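Local coordinates for lambda phage protein with carbohydrate-binding module (Shewanella oneidensis, PDB 2A5Z) that is of unknown function but binds magnesium and folds as a jelly roll with a carbohydrate-binding module, so that it probably recognises sugars, at residues A101-G106 and I244-I249; V120-K125 and I228-Q233. All coordinates share one frame; numbering follows the deposited sequence.

Interaction 1 (A101-G106 and I244-I249); sequences ASFLAG and ISIDLI. With MG (magnesium ion), chain F.
A105 and I249 face each other from strands of two different sheets, their CA atoms 7.8 Å apart, so side chains must fill the space between the backbones. I249 reaches across with the tip of its longer branch: CG1 lies anti to the backbone N (chi1 -169°) and the chain runs on extended, carrying CD1 to 3.4 Å from O of A105 and 4.3 Å from CB of the same residue. Beside this pair, the methyl CG2 of I246 comes to F103 at ring atom CE2, 4.3 Å away, approaching the ring obliquely.

I246 and I249 can both turn to the interior because D247 and L248 form a classic beta bulge opposite Y123; the extra residue resets the strand after the corner at D247. The bulge also serves the metal. D247 chelates the magnesium ion through its own carbonyl O and its carboxylate OD1, each 2.2 Å from the ion, while OD2 stands 4.2 Å off. Carbonyl oxygens of D54, F88 and G89 join the same site, and OD2 is held by H87 and by a salt bridge to R259 of the second subunit. The side chains that meet across the sheets are all apolar and buried, though the methyl of I249 also packs against a backbone carbonyl; there are no directional bonds, and the polar, ion-binding work is left to the opposite side of one strand.

Interaction 2 (V120-K125 and I228-Q233); sequences VTVYFK and IGFKTQ
V122 lays both of its methyls against F230, the two side chains crossing at about a right angle. CG1 comes obliquely to the ring at CD1, 4.0 Å away, while CG2 sits 4.2 Å from CB at the root of the same side chain, so the valine straddles the stem and near part of the phenylalanine. F230 sends its ring out of its own strand and towards the facing one, because chi1 of 165° swings CG away from the backbone N. One ring face is overlain by the backbone N of T232, 4.2 Å above the plane and offset towards the rim, which places the ring over the chain that follows it.

This is the core of a jelly-roll sandwich: 120-125 belongs to the six-stranded antiparallel sheet and 230-233 to the larger sheet packed against it. I246 of strand 245-254 touches both V122 and F230, filling in beside the pair. Two residues back along the strand, CG1 of V120 rests 4.3 Å from CA of G229, where segment 228-233 turns a corner. G229 adopts phi 156° and psi -125°, a conformation in which a side chain would press on the carbonyl O of I228, hence the glycine at the corner. On the outer side of strand 119-125, Y123 instead meets the second subunit, its OH hydrogen-bonded to the carbonyl O of A260 there.

Interactions 1 and 2 are neighbouring pieces of a single sandwich core, their centres 5 Å apart. Each pairs one strand of either sheet, and the same two sheets supply both: A105 N meets F230 O at 2.8 Å, a probable hydrogen bond within the larger sheet, and Y123 N meets L248 O at 2.8 Å, another within the six-stranded one. Lateral backbone bonding joins contacts that are themselves made by packing alone. The magnesium ion is bound by D247 of segment 244-249, on the side away from 101-106; the side chain of V122 lies about 10 Å from the ion and about 7 Å from the side chain of D247, and the backbone of Y123 pairs with the bulge.

Interaction 1 (A101-G106 and I244-I249)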
loop_
_atom_site.group_PDB
_atom_site.type_symbol
_atom_site.label_atom_id
_atom_site.label_comp_id
_atom_site.label_asym_id
_atom_site.label_seq_id
_atom_site.Cartn_x
_atom_site.Cartn_y
_atom_site.Cartn_z
ATOM N N ALA C 101 9.358 -11.985 21.667
ATOM C CA ALA C 101 9.485 -11.299 20.374
ATOM C C ALA C 101 8.737 -12.108 19.318
ATOM O O ALA C 101 8.786 -13.349 19.322
ATOM C CB ALA C 101 10.940 -11.145 19.990
ATOM N N SER C 102 8.036 -11.413 18.429
ATOM C CA SER C 102 7.191 -12.093 17.453
ATOM C C SER C 102 7.042 -11.314 16.150
ATOM O O SER C 102 7.264 -10.102 16.105
ATOM C CB SER C 102 5.803 -12.362 18.044
ATOM O OG SER C 102 5.112 -11.153 18.327
ATOM N N PHE C 103 6.676 -12.034 15.095
ATOM C CA PHE C 103 6.200 -11.403 13.876
ATOM C C PHE C 103 4.794 -11.897 13.584
ATOM O O PHE C 103 4.510 -13.097 13.668
ATOM C CB PHE C 103 7.130 -11.657 12.687
ATOM C CG PHE C 103 6.608 -11.094 11.392
ATOM C CD1 PHE C 103 6.711 -9.734 11.118
ATOM C CD2 PHE C 103 5.990 -11.925 10.455
ATOM C CE1 PHE C 103 6.212 -9.207 9.916
ATOM C CE2 PHE C 103 5.491 -11.410 9.254
ATOM C CZ PHE C 103 5.603 -10.056 8.985
ATOM N N LEU C 104 3.919 -10.964 13.245
ATOM C CA LEU C 104 2.519 -11.282 13.007
ATOM C C LEU C 104 2.076 -10.710 11.667
ATOM O O LEU C 104 2.198 -9.508 11.436
ATOM C CB LEU C 104 1.651 -10.730 14.154
ATOM C CG LEU C 104 0.203 -11.217 14.306
ATOM C CD1 LEU C 104 -0.325 -11.004 15.737
ATOM C CD2 LEU C 104 -0.695 -10.536 13.297
ATOM N N ALA C 105 1.576 -11.573 10.784
ATOM C CA ALA C 105 0.900 -11.128 9.573
ATOM C C ALA C 105 -0.582 -11.437 9.725
ATOM O O ALA C 105 -0.995 -12.601 9.702
ATOM C CB ALA C 105 1.497 -11.810 8.316
ATOM N N GLY C 106 -1.388 -10.400 9.920
ATOM C CA GLY C 106 -2.788 -10.617 10.233
ATOM C C GLY C 106 -3.715 -9.447 10.006
ATOM O O GLY C 106 -3.297 -8.379 9.535
ATOM N N ILE C 244 9.434 -19.665 12.173
ATOM C CA ILE C 244 8.867 -20.144 10.919
ATOM C C ILE C 244 8.902 -19.039 9.837
ATOM O O ILE C 244 8.525 -17.901 10.095
ATOM C CB ILE C 244 7.471 -20.806 11.166
ATOM C CG1 ILE C 244 7.685 -22.185 11.837
ATOM C CG2 ILE C 244 6.650 -20.906 9.875
ATOM C CD1 ILE C 244 6.418 -22.975 12.186
ATOM N N SER C 245 9.400 -19.379 8.649
ATOM C CA SER C 245 9.464 -18.445 7.520
ATOM C C SER C 245 8.120 -18.365 6.818
ATOM O O SER C 245 7.383 -19.339 6.792
ATOM C CB SER C 245 10.537 -18.880 6.518
ATOM O OG SER C 245 11.800 -19.011 7.150
ATOM N N ILE C 246 7.799 -17.208 6.246
ATOM C CA ILE C 246 6.526 -17.049 5.519
ATOM C C ILE C 246 6.729 -16.593 4.066
ATOM O O ILE C 246 7.477 -15.643 3.786
ATOM C CB ILE C 246 5.485 -16.176 6.292
ATOM C CG1 ILE C 246 4.131 -16.130 5.545
ATOM C CG2 ILE C 246 6.060 -14.781 6.626
ATOM C CD1 ILE C 246 2.940 -15.731 6.410
ATOM N N ASP C 247 6.066 -17.319 3.166
ATOM C CA ASP C 247 6.065 -17.057 1.733
ATOM C C ASP C 247 4.831 -16.214 1.373
ATOM O O ASP C 247 4.930 -15.217 0.678
ATOM C CB ASP C 247 6.028 -18.406 0.988
ATOM C CG ASP C 247 5.863 -18.269 -0.527
ATOM O OD1 ASP C 247 6.259 -17.242 -1.095
ATOM O OD2 ASP C 247 5.349 -19.215 -1.170
ATOM N N LEU C 248 3.672 -16.604 1.889
ATOM C CA LEU C 248 2.414 -16.125 1.344
ATOM C C LEU C 248 1.288 -16.303 2.352
ATOM O O LEU C 248 1.201 -17.338 3.019
ATOM C CB LEU C 248 2.104 -16.903 0.051
ATOM C CG LEU C 248 0.788 -16.785 -0.726
ATOM C CD1 LEU C 248 0.508 -15.351 -1.117
ATOM C CD2 LEU C 248 0.842 -17.665 -1.966
ATOM N N ILE C 249 0.436 -15.287 2.455
ATOM C CA ILE C 249 -0.786 -15.371 3.244
ATOM C C ILE C 249 -1.948 -14.857 2.394
ATOM O O ILE C 249 -1.766 -13.947 1.591
ATOM C CB ILE C 249 -0.657 -14.608 4.611
ATOM C CG1 ILE C 249 -1.842 -14.925 5.538
ATOM C CG2 ILE C 249 -0.434 -13.094 4.406
ATOM C CD1 ILE C 249 -1.624 -14.516 7.000
HETATM MG MG MG F . 6.052 -15.091 -1.160
#

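Interaction 2 (V120-K125 and I228-Q233)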
loop_
_atom_site.group_PDB
_atom_site.type_symbol
_atom_site.label_atom_id
_atom_site.label_comp_id
_atom_site.label_asym_id
_atom_site.label_seq_id
_atom_site.Cartn_x
_atom_site.Cartn_y
_atom_site.Cartn_z
ATOM N N VAL C 120 -8.355 -18.363 5.880
ATOM C CA VAL C 120 -6.983 -17.867 5.859
ATOM C C VAL C 120 -6.052 -18.992 5.408
ATOM O O VAL C 120 -6.077 -20.084 5.976
ATOM C CB VAL C 120 -6.534 -17.324 7.243
ATOM C CG1 VAL C 120 -5.071 -16.816 7.191
ATOM C CG2 VAL C 120 -7.475 -16.228 7.732
ATOM N N THR C 121 -5.256 -18.727 4.372
ATOM C CA THR C 121 -4.302 -19.702 3.867
ATOM C C THR C 121 -2.879 -19.163 4.003
ATOM O O THR C 121 -2.619 -18.020 3.639
ATOM C CB THR C 121 -4.600 -20.082 2.404
ATOM O OG1 THR C 121 -5.988 -20.438 2.277
ATOM C CG2 THR C 121 -3.744 -21.268 1.967
ATOM N N VAL C 122 -1.977 -19.993 4.537
ATOM C CA VAL C 122 -0.591 -19.599 4.809
ATOM C C VAL C 122 0.393 -20.623 4.230
ATOM O O VAL C 122 0.287 -21.824 4.503
ATOM C CB VAL C 122 -0.300 -19.463 6.338
ATOM C CG1 VAL C 122 1.159 -19.051 6.571
ATOM C CG2 VAL C 122 -1.220 -18.448 6.990
ATOM N N TYR C 123 1.339 -20.136 3.435
ATOM C CA TYR C 123 2.419 -20.952 2.911
ATOM C C TYR C 123 3.652 -20.630 3.736
ATOM O O TYR C 123 4.116 -19.477 3.747
ATOM C CB TYR C 123 2.665 -20.644 1.428
ATOM C CG TYR C 123 1.491 -20.986 0.528
ATOM C CD1 TYR C 123 1.565 -22.053 -0.375
ATOM C CD2 TYR C 123 0.308 -20.253 0.585
ATOM C CE1 TYR C 123 0.483 -22.363 -1.216
ATOM C CE2 TYR C 123 -0.782 -20.561 -0.238
ATOM C CZ TYR C 123 -0.687 -21.622 -1.127
ATOM O OH TYR C 123 -1.766 -21.928 -1.938
ATOM N N PHE C 124 4.174 -21.639 4.432
ATOM C CA PHE C 124 5.227 -21.423 5.422
ATOM C C PHE C 124 6.256 -22.538 5.438
ATOM O O PHE C 124 5.956 -23.682 5.074
ATOM C CB PHE C 124 4.628 -21.223 6.829
ATOM C CG PHE C 124 3.962 -22.450 7.406
ATOM C CD1 PHE C 124 4.675 -23.328 8.230
ATOM C CD2 PHE C 124 2.623 -22.721 7.148
ATOM C CE1 PHE C 124 4.068 -24.448 8.772
ATOM C CE2 PHE C 124 2.009 -23.857 7.680
ATOM C CZ PHE C 124 2.735 -24.714 8.501
ATOM N N LYS C 125 7.469 -22.193 5.872
ATOM C CA LYS C 125 8.573 -23.147 5.928
ATOM C C LYS C 125 9.062 -23.299 7.356
ATOM O O LYS C 125 9.367 -22.308 8.034
ATOM C CB LYS C 125 9.733 -22.696 5.026
ATOM C CG LYS C 125 10.842 -23.750 4.863
ATOM C CD LYS C 125 11.958 -23.294 3.935
ATOM C CE LYS C 125 12.947 -24.448 3.694
ATOM N NZ LYS C 125 14.120 -24.060 2.869
ATOM N N ILE C 228 -6.049 -11.980 13.582
ATOM C CA ILE C 228 -6.195 -13.315 12.993
ATOM C C ILE C 228 -5.281 -13.460 11.764
ATOM O O ILE C 228 -5.237 -12.577 10.911
ATOM C CB ILE C 228 -7.706 -13.687 12.709
ATOM C CG1 ILE C 228 -7.846 -15.136 12.210
ATOM C CG2 ILE C 228 -8.413 -12.646 11.789
ATOM C CD1 ILE C 228 -9.244 -15.732 12.413
ATOM N N GLY C 229 -4.518 -14.552 11.708
ATOM C CA GLY C 229 -3.577 -14.767 10.615
ATOM C C GLY C 229 -2.425 -15.689 10.982
ATOM O O GLY C 229 -2.640 -16.813 11.435
ATOM N N PHE C 230 -1.204 -15.199 10.792
ATOM C CA PHE C 230 0.017 -15.951 11.081
ATOM C C PHE C 230 0.833 -15.206 12.125
ATOM O O PHE C 230 1.064 -14.000 11.995
ATOM C CB PHE C 230 0.839 -16.123 9.790
ATOM C CG PHE C 230 2.272 -16.569 10.009
ATOM C CD1 PHE C 230 2.591 -17.917 10.118
ATOM C CD2 PHE C 230 3.306 -15.630 10.079
ATOM C CE1 PHE C 230 3.919 -18.330 10.305
ATOM C CE2 PHE C 230 4.647 -16.040 10.263
ATOM C CZ PHE C 230 4.943 -17.395 10.373
ATOM N N LYS C 231 1.266 -15.922 13.159
ATOM C CA LYS C 231 2.158 -15.346 14.151
ATOM C C LYS C 231 3.219 -16.366 14.541
ATOM O O LYS C 231 2.893 -17.499 14.883
ATOM C CB LYS C 231 1.379 -14.895 15.393
ATOM C CG LYS C 231 2.216 -14.110 16.403
ATOM C CD LYS C 231 1.416 -13.773 17.647
ATOM C CE LYS C 231 2.275 -13.021 18.638
ATOM N NZ LYS C 231 1.680 -12.967 19.998
ATOM N N THR C 232 4.481 -15.961 14.494
ATOM C CA THR C 232 5.566 -16.816 14.961
ATOM C C THR C 232 6.343 -16.061 16.029
ATOM O O THR C 232 6.521 -14.846 15.932
ATOM C CB THR C 232 6.457 -17.328 13.798
ATOM O OG1 THR C 232 7.207 -18.470 14.224
ATOM C CG2 THR C 232 7.401 -16.239 13.270
ATOM N N GLN C 233 6.788 -16.790 17.046
ATOM C CA GLN C 233 7.230 -16.191 18.301
ATOM C C GLN C 233 8.312 -17.023 18.978
ATOM O O GLN C 233 8.326 -18.257 18.869
ATOM C CB GLN C 233 6.039 -16.091 19.254
ATOM C CG GLN C 233 6.270 -15.235 20.497
ATOM C CD GLN C 233 4.981 -14.938 21.219
ATOM O OE1 GLN C 233 4.109 -15.798 21.314
ATOM N NE2 GLN C 233 4.840 -13.715 21.714
#